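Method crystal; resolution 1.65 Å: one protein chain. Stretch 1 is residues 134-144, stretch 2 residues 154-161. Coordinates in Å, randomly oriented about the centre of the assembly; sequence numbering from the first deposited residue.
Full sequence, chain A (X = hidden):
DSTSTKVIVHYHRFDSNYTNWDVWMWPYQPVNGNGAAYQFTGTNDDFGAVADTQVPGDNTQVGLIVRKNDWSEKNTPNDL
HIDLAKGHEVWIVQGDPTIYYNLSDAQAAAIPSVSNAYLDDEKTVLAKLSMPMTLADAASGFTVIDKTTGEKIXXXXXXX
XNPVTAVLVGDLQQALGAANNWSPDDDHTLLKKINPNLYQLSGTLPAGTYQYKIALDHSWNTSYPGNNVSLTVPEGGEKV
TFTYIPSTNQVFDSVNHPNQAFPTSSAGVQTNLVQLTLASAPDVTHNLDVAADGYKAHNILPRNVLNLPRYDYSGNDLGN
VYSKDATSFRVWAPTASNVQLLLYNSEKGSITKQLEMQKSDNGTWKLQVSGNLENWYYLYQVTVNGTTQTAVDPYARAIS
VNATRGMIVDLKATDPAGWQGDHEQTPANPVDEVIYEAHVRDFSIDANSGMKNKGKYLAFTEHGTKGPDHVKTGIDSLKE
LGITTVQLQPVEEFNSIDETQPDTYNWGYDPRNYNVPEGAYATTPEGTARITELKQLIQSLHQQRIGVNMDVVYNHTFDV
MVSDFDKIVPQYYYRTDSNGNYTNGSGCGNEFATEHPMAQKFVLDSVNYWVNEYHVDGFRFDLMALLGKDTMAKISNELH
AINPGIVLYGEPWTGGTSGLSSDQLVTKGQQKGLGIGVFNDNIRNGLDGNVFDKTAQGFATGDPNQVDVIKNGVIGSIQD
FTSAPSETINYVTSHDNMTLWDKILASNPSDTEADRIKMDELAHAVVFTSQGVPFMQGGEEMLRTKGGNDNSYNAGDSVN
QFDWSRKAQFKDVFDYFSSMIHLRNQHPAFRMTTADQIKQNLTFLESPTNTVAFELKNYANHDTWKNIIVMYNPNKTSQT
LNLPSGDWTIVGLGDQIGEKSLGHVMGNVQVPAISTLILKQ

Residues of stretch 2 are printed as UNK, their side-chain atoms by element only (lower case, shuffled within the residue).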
ATOM      1  N   THR A 134       4.140  -8.678 -40.600  1.00 36.66           N
ATOM      2  CA  THR A 134       3.631  -7.489 -41.268  1.00 36.63           C
ATOM      3  C   THR A 134       2.143  -7.726 -41.498  1.00 36.46           C
ATOM      4  O   THR A 134       1.760  -8.718 -42.120  1.00 35.84           O
ATOM      5  CB  THR A 134       4.353  -7.214 -42.616  1.00 36.41           C
ATOM      6  OG1 THR A 134       5.767  -7.171 -42.399  1.00 38.37           O
ATOM      7  CG2 THR A 134       3.891  -5.890 -43.224  1.00 36.77           C
ATOM      8  N   LEU A 135       1.312  -6.821 -40.986  1.00 36.38           N
ATOM      9  CA  LEU A 135      -0.139  -6.959 -41.097  1.00 37.20           C
ATOM     10  C   LEU A 135      -0.651  -6.695 -42.511  1.00 38.84           C
ATOM     11  O   LEU A 135      -0.106  -5.855 -43.237  1.00 38.57           O
ATOM     12  CB  LEU A 135      -0.858  -6.045 -40.090  1.00 37.35           C
ATOM     13  CG  LEU A 135      -0.499  -6.190 -38.601  1.00 36.51           C
ATOM     14  CD1 LEU A 135      -1.222  -5.147 -37.776  1.00 34.63           C
ATOM     15  CD2 LEU A 135      -0.790  -7.588 -38.070  1.00 36.83           C
ATOM     16  N   ALA A 136      -1.698  -7.429 -42.880  1.00 39.60           N
ATOM     17  CA  ALA A 136      -2.392  -7.264 -44.150  1.00 41.46           C
ATOM     18  C   ALA A 136      -3.782  -6.682 -43.889  1.00 42.66           C
ATOM     19  O   ALA A 136      -4.024  -6.119 -42.819  1.00 42.70           O
ATOM     20  CB  ALA A 136      -2.490  -8.604 -44.867  1.00 41.60           C
ATOM     21  N   ASP A 137      -4.685  -6.820 -44.860  1.00 43.31           N
ATOM     22  CA  ASP A 137      -6.067  -6.345 -44.736  1.00 44.66           C
ATOM     23  C   ASP A 137      -6.868  -7.162 -43.727  1.00 43.14           C
ATOM     24  O   ASP A 137      -6.523  -8.311 -43.434  1.00 43.27           O
ATOM     25  CB  ASP A 137      -6.785  -6.401 -46.091  1.00 46.18           C
ATOM     26  CG  ASP A 137      -6.108  -5.555 -47.154  1.00 53.55           C
ATOM     27  OD1 ASP A 137      -4.922  -5.820 -47.469  1.00 58.81           O
ATOM     28  OD2 ASP A 137      -6.769  -4.634 -47.685  1.00 58.50           O
ATOM     29  N   ALA A 138      -7.936  -6.546 -43.217  1.00 42.84           N
ATOM     30  CA  ALA A 138      -8.950  -7.197 -42.371  1.00 43.17           C
ATOM     31  C   ALA A 138      -8.380  -8.142 -41.304  1.00 42.15           C
ATOM     32  O   ALA A 138      -7.703  -7.692 -40.373  1.00 42.21           O
ATOM     33  CB  ALA A 138     -10.000  -7.903 -43.238  1.00 43.19           C
ATOM     34  N   ALA A 139      -8.642  -9.440 -41.460  1.00 40.89           N
ATOM     35  CA  ALA A 139      -8.232 -10.462 -40.495  1.00 39.18           C
ATOM     36  C   ALA A 139      -6.725 -10.703 -40.449  1.00 38.89           C
ATOM     37  O   ALA A 139      -6.207 -11.227 -39.456  1.00 37.68           O
ATOM     38  CB  ALA A 139      -8.966 -11.769 -40.770  1.00 39.20           C
ATOM     39  N   SER A 140      -6.030 -10.339 -41.529  1.00 36.68           N
ATOM     40  CA  SER A 140      -4.579 -10.510 -41.632  1.00 36.28           C
ATOM     41  C   SER A 140      -4.138 -11.940 -41.283  1.00 35.88           C
ATOM     42  O   SER A 140      -3.131 -12.151 -40.601  1.00 37.25           O
ATOM     43  CB  SER A 140      -3.843  -9.445 -40.792  1.00 36.49           C
ATOM     44  OG  SER A 140      -2.437  -9.626 -40.831  1.00 34.49           O
ATOM     45  N   GLY A 141      -4.916 -12.917 -41.754  1.00 35.67           N
ATOM     46  CA  GLY A 141      -4.598 -14.336 -41.574  1.00 36.22           C
ATOM     47  C   GLY A 141      -4.948 -14.932 -40.218  1.00 36.58           C
ATOM     48  O   GLY A 141      -4.643 -16.102 -39.949  1.00 37.30           O
ATOM     49  N   PHE A 142      -5.582 -14.134 -39.359  1.00 36.39           N
ATOM     50  CA  PHE A 142      -5.935 -14.595 -38.008  1.00 35.37           C
ATOM     51  C   PHE A 142      -7.271 -15.319 -37.977  1.00 35.02           C
ATOM     52  O   PHE A 142      -8.228 -14.882 -38.616  1.00 36.28           O
ATOM     53  CB  PHE A 142      -5.968 -13.429 -37.019  1.00 33.68           C
ATOM     54  CG  PHE A 142      -4.619 -13.020 -36.519  1.00 31.46           C
ATOM     55  CD1 PHE A 142      -4.058 -13.644 -35.414  1.00 32.55           C
ATOM     56  CD2 PHE A 142      -3.909 -11.999 -37.148  1.00 32.63           C
ATOM     57  CE1 PHE A 142      -2.807 -13.265 -34.936  1.00 33.72           C
ATOM     58  CE2 PHE A 142      -2.655 -11.612 -36.676  1.00 33.66           C
ATOM     59  CZ  PHE A 142      -2.101 -12.248 -35.572  1.00 34.65           C
ATOM     60  N   THR A 143      -7.321 -16.418 -37.221  1.00 34.81           N
ATOM     61  CA  THR A 143      -8.563 -17.168 -36.986  1.00 35.10           C
ATOM     62  C   THR A 143      -8.811 -17.410 -35.495  1.00 34.96           C
ATOM     63  O   THR A 143      -7.865 -17.547 -34.711  1.00 34.89           O
ATOM     64  CB  THR A 143      -8.574 -18.540 -37.706  1.00 33.72           C
ATOM     65  OG1 THR A 143      -7.411 -19.292 -37.337  1.00 35.82           O
ATOM     66  CG2 THR A 143      -8.607 -18.363 -39.227  1.00 36.45           C
ATOM     67  N   VAL A 144     -10.089 -17.458 -35.123  1.00 34.81           N
ATOM     68  CA  VAL A 144     -10.508 -17.800 -33.760  1.00 34.13           C
ATOM     69  C   VAL A 144     -11.592 -18.877 -33.832  1.00 34.79           C
ATOM     70  O   VAL A 144     -12.549 -18.754 -34.608  1.00 34.49           O
ATOM     71  CB  VAL A 144     -11.024 -16.549 -32.979  1.00 34.47           C
ATOM     72  CG1 VAL A 144     -11.701 -16.946 -31.666  1.00 33.71           C
ATOM     73  CG2 VAL A 144      -9.882 -15.575 -32.698  1.00 32.36           C
ATOM     74  N   UNK A 154     -15.338 -15.192 -36.854  1.00 39.64           N
ATOM     75  CA  UNK A 154     -14.510 -14.395 -37.763  1.00 39.51           C
ATOM     76  C   UNK A 154     -13.771 -13.249 -37.062  1.00 37.53           C
ATOM     77  O   UNK A 154     -14.358 -12.541 -36.239  1.00 37.45           O
ATOM     78  c   UNK A 154     -15.526 -13.843 -38.771  1.00 38.38           C
ATOM     79  c   UNK A 154     -16.683 -14.805 -38.709  1.00 39.87           C
ATOM     80  c   UNK A 154     -16.757 -15.192 -37.262  1.00 39.96           C
ATOM     81  N   UNK A 155     -12.486 -13.108 -37.383  1.00 35.34           N
ATOM     82  CA  UNK A 155     -11.695 -11.943 -37.001  1.00 34.32           C
ATOM     83  C   UNK A 155     -11.968 -10.843 -38.027  1.00 35.66           C
ATOM     84  O   UNK A 155     -11.700 -11.021 -39.222  1.00 36.92           O
ATOM     85  c   UNK A 155      -9.360 -11.025 -36.648  1.00 36.61           C
ATOM     86  c   UNK A 155      -9.902 -13.377 -35.924  1.00 31.79           C
ATOM     87  c   UNK A 155     -10.184 -12.275 -36.950  1.00 34.23           C
ATOM     88  N   UNK A 156     -12.511  -9.720 -37.561  1.00 35.71           N
ATOM     89  CA  UNK A 156     -12.941  -8.629 -38.444  1.00 35.56           C
ATOM     90  C   UNK A 156     -11.889  -7.530 -38.646  1.00 36.93           C
ATOM     91  O   UNK A 156     -11.999  -6.718 -39.575  1.00 35.09           O
ATOM     92  c   UNK A 156     -14.254  -7.978 -37.952  1.00 36.26           C
ATOM     93  c   UNK A 156     -15.364  -9.021 -37.835  1.00 37.43           C
ATOM     94  o   UNK A 156     -14.045  -7.348 -36.680  1.00 36.09           O
ATOM     95  N   UNK A 157     -10.881  -7.515 -37.775  1.00 35.90           N
ATOM     96  CA  UNK A 157      -9.854  -6.474 -37.767  1.00 36.40           C
ATOM     97  C   UNK A 157      -8.640  -6.937 -36.972  1.00 35.53           C
ATOM     98  O   UNK A 157      -8.774  -7.627 -35.953  1.00 35.22           O
ATOM     99  o   UNK A 157      -9.374  -4.222 -36.975  1.00 42.57           O
ATOM    100  c   UNK A 157     -10.407  -5.176 -37.169  1.00 36.48           C
ATOM    101  N   UNK A 158      -7.457  -6.573 -37.454  1.00 34.33           N
ATOM    102  CA  UNK A 158      -6.210  -6.891 -36.772  1.00 33.24           C
ATOM    103  C   UNK A 158      -5.273  -5.688 -36.823  1.00 34.63           C
ATOM    104  O   UNK A 158      -4.783  -5.316 -37.896  1.00 34.35           O
ATOM    105  c   UNK A 158      -5.553  -8.116 -37.393  1.00 33.85           C
ATOM    106  N   UNK A 159      -5.048  -5.070 -35.665  1.00 32.39           N
ATOM    107  CA  UNK A 159      -4.162  -3.906 -35.563  1.00 30.35           C
ATOM    108  C   UNK A 159      -3.032  -4.184 -34.574  1.00 30.86           C
ATOM    109  O   UNK A 159      -3.114  -5.132 -33.784  1.00 30.83           O
ATOM    110  c   UNK A 159      -4.933  -2.605 -35.188  1.00 30.31           C
ATOM    111  c   UNK A 159      -6.082  -2.347 -36.162  1.00 29.48           C
ATOM    112  c   UNK A 159      -5.444  -2.644 -33.730  1.00 27.24           C
ATOM    113  N   UNK A 160      -1.967  -3.386 -34.630  1.00 28.71           N
ATOM    114  CA  UNK A 160      -0.907  -3.491 -33.628  1.00 29.11           C
ATOM    115  C   UNK A 160      -1.379  -2.898 -32.307  1.00 27.55           C
ATOM    116  O   UNK A 160      -2.038  -1.855 -32.285  1.00 26.94           O
ATOM    117  c   UNK A 160       0.360  -2.762 -34.057  1.00 27.03           C
ATOM    118  o   UNK A 160       1.385  -2.947 -33.085  1.00 29.35           O
ATOM    119  N   UNK A 161      -1.019  -3.564 -31.214  1.00 29.43           N
ATOM    120  CA  UNK A 161      -1.407  -3.117 -29.877  1.00 30.50           C
ATOM    121  C   UNK A 161      -0.342  -2.204 -29.260  1.00 32.77           C
ATOM    122  O   UNK A 161      -0.580  -1.570 -28.220  1.00 32.07           O
ATOM    123  c   UNK A 161      -1.676  -4.318 -28.974  1.00 30.66           C
TER
HETATM  124  O   HOH W   1     -10.874 -14.929 -39.031  1.00 39.22           O

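Position 154 has three side-chain carbons that close a ring onto the backbone N. Its CA-to-CB bond points away from stretch 1, and none of its atoms comes within contact distance. The ring identifies Pro154.

Position 155 has three carbons, one of them carrying the other two. The branch is at CB, and no oxygen is present. The CA-to-CB bond points toward stretch 1. CB lies 4.0 Å from Ala139 CB, and one branch carbon lies 3.9 Å from Val144 CG2. This is Val155. That branch carbon is CG2, which also lies 4.1 Å from Phe142 CB.

Position 156 also branches at CB, but into one oxygen and one carbon. Its CA-to-CB bond points away from stretch 1, and the oxygen is hydrogen-bonded elsewhere in the structure. This is Thr156.

Position 157 has one carbon followed by one oxygen. Its CA-to-CB bond points away from stretch 1, and the close approach is made by the backbone: its CA forms a CA-H...O contact with Ala138 O at 3.6 Å. One carbon and one oxygen give Ser157.

Position 158 has a single side-chain carbon, directed toward stretch 1. It lies 4.0 Å from Ser140 CB and 4.2 Å from Phe142 CD2, meeting the ring obliquely. One carbon means Ala158. Its backbone N is 3.1 Å from Ala138 O.

Position 159 has three carbons branching at CB, again without oxygen. Its CA-to-CB bond points away from stretch 1, and only the backbone makes contact, with its C 3.8 Å from Leu135 CD1. This is Val159.

Position 160 has one carbon and then one oxygen. The CA-to-CB bond points sideways, and the backbone N lies 3.7 Å from Leu135 CD1. This is Ser160.

Position 161 has one carbon, which is out of reach of stretch 1. This is Ala161.

The contact rests mainly on Val155 and Ala158, whose CA-to-CB bonds point toward stretch 1. Val155 packs against Ala139, Phe142 and Val144. Ala158 packs against Ser140 and Phe142. Two tight turns fold this part of stretch 1: a type II' turn closed by Ser140 N to Asp137 O at 2.8 Å, and a type I' turn closed by Phe142 N to Ala139 O at 3.0 Å. Ser140 OG accepts a further hydrogen bond from Ala136 N at 3.1 Å. Water 1 bridges the backbones, donating to Phe142 O at 2.7 Å and accepting from Val155 N at 2.9 Å. The contact thus combines apolar packing with a water-mediated backbone link.

Stretch 2 154-161: PVTSAVSA
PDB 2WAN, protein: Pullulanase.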